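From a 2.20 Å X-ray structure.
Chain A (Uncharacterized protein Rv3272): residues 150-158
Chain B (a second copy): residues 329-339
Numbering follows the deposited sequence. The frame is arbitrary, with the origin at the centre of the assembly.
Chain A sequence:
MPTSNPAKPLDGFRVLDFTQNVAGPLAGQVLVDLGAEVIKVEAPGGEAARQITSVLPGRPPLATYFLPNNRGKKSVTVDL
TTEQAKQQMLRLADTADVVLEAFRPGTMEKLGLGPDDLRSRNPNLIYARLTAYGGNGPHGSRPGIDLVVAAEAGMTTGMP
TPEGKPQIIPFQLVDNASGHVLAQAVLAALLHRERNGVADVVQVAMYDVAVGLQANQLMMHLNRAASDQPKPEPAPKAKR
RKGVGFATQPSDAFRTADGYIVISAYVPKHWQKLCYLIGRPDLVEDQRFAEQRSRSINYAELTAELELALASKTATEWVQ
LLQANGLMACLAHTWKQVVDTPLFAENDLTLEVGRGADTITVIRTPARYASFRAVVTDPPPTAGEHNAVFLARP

Chain A (150-158) AAEAGMTTG
Chain B (329-339) ACLAHTWKQVV

Contact between a chain A stretch (150-158) that is the end of a helix through Glu A152, then a turn, and a chain B segment (329-339) that starts in a strand, through Ala B329 and Cys B330, then crosses a loop and enters a helix at Trp B335; together they bury 559 Å². The register is set by two CA pairs, Ala A151 CA to Ala B332 CA at 5.1 Å and Gly A154 CA to Thr B334 CA at 5.1 Å, so both chains advance in the same sense along the contact. Ala A150 closes the helix from within its own chain: Ala A150 O accepts from Met A155 N at 3.0 Å, part of a Schellman motif. Ala A151 (phi/psi -73/-37) sets its CB 4.3 Å from Cys B330 SG, a small apolar contact with the cysteine at chi1 p. Ala A151 O accepts from water 1 at 2.7 Å; the same water donates to His B333 O at 2.8 Å and accepts from Thr A156 OG1 at 2.7 Å, bridging the chains where their backbones do not bond directly. Glu A152 extends t,t, bringing OE1 3.6 Å from Cys B330 CB; its carboxylate is satisfied by hydrogen bonds elsewhere in the structure. Glu A152 O meets the edge of the His B333 ring (chi1 m, chi2 -73°), 3.3 Å from CD2. Ala A153 points its CB away, leaving its backbone C 3.6 Å from Val B338 CG2; that valine is t and directs its CB toward chain A. Gly A154 leaves the helix at phi/psi 103/9. An ideal CB here would clash with Val B338 CG2 at 3.0 Å and jam against the preceding carbonyl, so glycine fits here. Gly A154 CA instead makes a CH...O contact with His B333 O at 3.3 Å, 160° at the hydrogen. A type I turn follows from Gly A154 to Thr A157, closed by Thr A157 N to Gly A154 O at 3.1 Å. Within it, Met A155 (m,t,t) points away, while Thr A156 (p) places OG1 3.7 Å from Ala B332 CB. Thr A157 (phi/psi -59/136, chi1 m) points toward chain B. Its OG1 donates to Gly A154 O at 2.7 Å and accepts a weak bond from Trp B335 N at 3.2 Å (126°), while CG2 lies over one face of the indole (chi1 m, chi2 -38°), 3.7 Å from the six-membered-ring centroid, a CH-pi contact. Thr B334 (p) caps the chain B helix: its OG1 accepts from Gln B337 N at 3.3 Å.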

# COMPACT_ATOMS: atom_id res chain seq x y z
N ALA A 150 5.51 -11.47 0.02
CA ALA A 150 5.19 -10.99 -1.33
C ALA A 150 5.13 -12.14 -2.34
O ALA A 150 4.21 -12.23 -3.14
CB ALA A 150 6.22 -9.96 -1.78
N ALA A 151 6.13 -13.02 -2.28
CA ALA A 151 6.24 -14.14 -3.20
C ALA A 151 5.20 -15.22 -2.91
O ALA A 151 4.67 -15.85 -3.81
CB ALA A 151 7.65 -14.74 -3.16
N GLU A 152 4.92 -15.44 -1.63
CA GLU A 152 3.95 -16.46 -1.27
C GLU A 152 2.53 -16.00 -1.64
O GLU A 152 1.65 -16.83 -1.93
CB GLU A 152 4.07 -16.81 0.22
CG GLU A 152 3.23 -18.00 0.63
CD GLU A 152 3.66 -18.64 1.95
OE1 GLU A 152 4.63 -18.16 2.59
OE2 GLU A 152 3.02 -19.63 2.36
N ALA A 153 2.30 -14.68 -1.66
CA ALA A 153 1.00 -14.11 -2.05
C ALA A 153 0.84 -13.91 -3.57
O ALA A 153 -0.19 -13.39 -4.03
CB ALA A 153 0.78 -12.80 -1.34
N GLY A 154 1.86 -14.24 -4.34
CA GLY A 154 1.72 -14.23 -5.79
C GLY A 154 2.32 -13.07 -6.56
O GLY A 154 2.11 -12.97 -7.77
N MET A 155 3.10 -12.22 -5.90
CA MET A 155 3.54 -10.97 -6.52
C MET A 155 4.66 -11.10 -7.55
O MET A 155 5.09 -10.10 -8.12
CB MET A 155 3.97 -9.99 -5.43
CG MET A 155 2.80 -9.44 -4.65
SD MET A 155 3.28 -8.24 -3.40
CE MET A 155 1.70 -7.44 -3.10
N THR A 156 5.10 -12.33 -7.83
CA THR A 156 6.11 -12.55 -8.85
C THR A 156 5.46 -12.91 -10.18
O THR A 156 6.14 -13.02 -11.20
CB THR A 156 7.14 -13.68 -8.46
OG1 THR A 156 6.51 -14.97 -8.46
CG2 THR A 156 7.77 -13.43 -7.09
N THR A 157 4.14 -13.10 -10.17
CA THR A 157 3.41 -13.59 -11.34
C THR A 157 3.55 -12.68 -12.57
O THR A 157 3.46 -11.45 -12.46
CB THR A 157 1.90 -13.75 -11.02
OG1 THR A 157 1.73 -14.60 -9.88
CG2 THR A 157 1.14 -14.34 -12.19
N GLY A 158 3.77 -13.30 -13.72
CA GLY A 158 3.75 -12.61 -15.01
C GLY A 158 4.81 -11.57 -15.28
O GLY A 158 4.58 -10.63 -16.04
N ALA B 329 10.81 -19.95 3.99
CA ALA B 329 10.88 -20.48 2.64
C ALA B 329 9.47 -20.67 2.10
O ALA B 329 8.54 -20.97 2.86
CB ALA B 329 11.65 -21.81 2.62
N CYS B 330 9.32 -20.49 0.78
CA CYS B 330 8.03 -20.73 0.13
C CYS B 330 8.23 -20.93 -1.36
O CYS B 330 9.29 -20.62 -1.89
CB CYS B 330 7.06 -19.56 0.36
SG CYS B 330 7.58 -18.03 -0.46
N LEU B 331 7.19 -21.43 -2.03
CA LEU B 331 7.15 -21.42 -3.48
C LEU B 331 6.81 -20.02 -3.98
O LEU B 331 6.18 -19.24 -3.26
CB LEU B 331 6.12 -22.42 -3.99
CG LEU B 331 6.35 -23.86 -3.57
CD1 LEU B 331 5.23 -24.76 -4.06
CD2 LEU B 331 7.67 -24.27 -4.15
N ALA B 332 7.25 -19.69 -5.19
CA ALA B 332 6.79 -18.46 -5.83
C ALA B 332 5.50 -18.75 -6.58
O ALA B 332 5.51 -18.97 -7.80
CB ALA B 332 7.86 -17.92 -6.77
N HIS B 333 4.39 -18.75 -5.85
CA HIS B 333 3.09 -19.11 -6.40
C HIS B 333 2.65 -18.12 -7.47
O HIS B 333 2.91 -16.92 -7.35
CB HIS B 333 2.02 -19.12 -5.30
CG HIS B 333 2.28 -20.06 -4.17
ND1 HIS B 333 2.16 -21.43 -4.30
CD2 HIS B 333 2.61 -19.83 -2.88
CE1 HIS B 333 2.42 -22.00 -3.13
NE2 HIS B 333 2.70 -21.05 -2.26
N THR B 334 1.97 -18.63 -8.50
CA THR B 334 1.21 -17.78 -9.42
C THR B 334 -0.17 -17.45 -8.83
O THR B 334 -0.63 -18.13 -7.91
CB THR B 334 1.01 -18.46 -10.78
OG1 THR B 334 0.24 -19.66 -10.58
CG2 THR B 334 2.35 -18.84 -11.41
N TRP B 335 -0.82 -16.42 -9.37
CA TRP B 335 -2.18 -16.06 -8.93
C TRP B 335 -3.12 -17.25 -8.96
O TRP B 335 -3.89 -17.46 -8.02
CB TRP B 335 -2.75 -14.92 -9.79
CG TRP B 335 -2.02 -13.63 -9.66
CD1 TRP B 335 -1.47 -13.11 -8.52
CD2 TRP B 335 -1.72 -12.71 -10.71
NE1 TRP B 335 -0.86 -11.92 -8.80
CE2 TRP B 335 -1.00 -11.65 -10.13
CE3 TRP B 335 -2.00 -12.67 -12.08
CZ2 TRP B 335 -0.55 -10.55 -10.88
CZ3 TRP B 335 -1.56 -11.60 -12.82
CH2 TRP B 335 -0.84 -10.55 -12.21
N LYS B 336 -3.05 -18.04 -10.03
CA LYS B 336 -3.85 -19.25 -10.18
C LYS B 336 -3.56 -20.23 -9.05
O LYS B 336 -4.47 -20.91 -8.57
CB LYS B 336 -3.59 -19.93 -11.53
N GLN B 337 -2.31 -20.31 -8.63
CA GLN B 337 -1.95 -21.19 -7.52
C GLN B 337 -2.31 -20.66 -6.13
O GLN B 337 -2.73 -21.43 -5.26
CB GLN B 337 -0.46 -21.52 -7.57
CG GLN B 337 -0.06 -22.40 -8.73
CD GLN B 337 1.44 -22.46 -8.92
OE1 GLN B 337 2.15 -21.50 -8.63
NE2 GLN B 337 1.93 -23.60 -9.39
N VAL B 338 -2.13 -19.35 -5.90
CA VAL B 338 -2.37 -18.74 -4.59
C VAL B 338 -3.75 -19.07 -4.04
O VAL B 338 -3.93 -19.42 -2.87
CB VAL B 338 -2.22 -17.20 -4.63
CG1 VAL B 338 -2.74 -16.57 -3.34
CG2 VAL B 338 -0.76 -16.81 -4.87
N VAL B 339 -4.73 -18.95 -4.91
CA VAL B 339 -6.13 -19.08 -4.56
C VAL B 339 -6.48 -20.49 -4.06
O VAL B 339 -7.47 -20.68 -3.36
CB VAL B 339 -6.97 -18.69 -5.80
CG1 VAL B 339 -8.37 -19.26 -5.75
CG2 VAL B 339 -6.98 -17.18 -5.94
O HOH W 1 4.78 -15.06 -6.43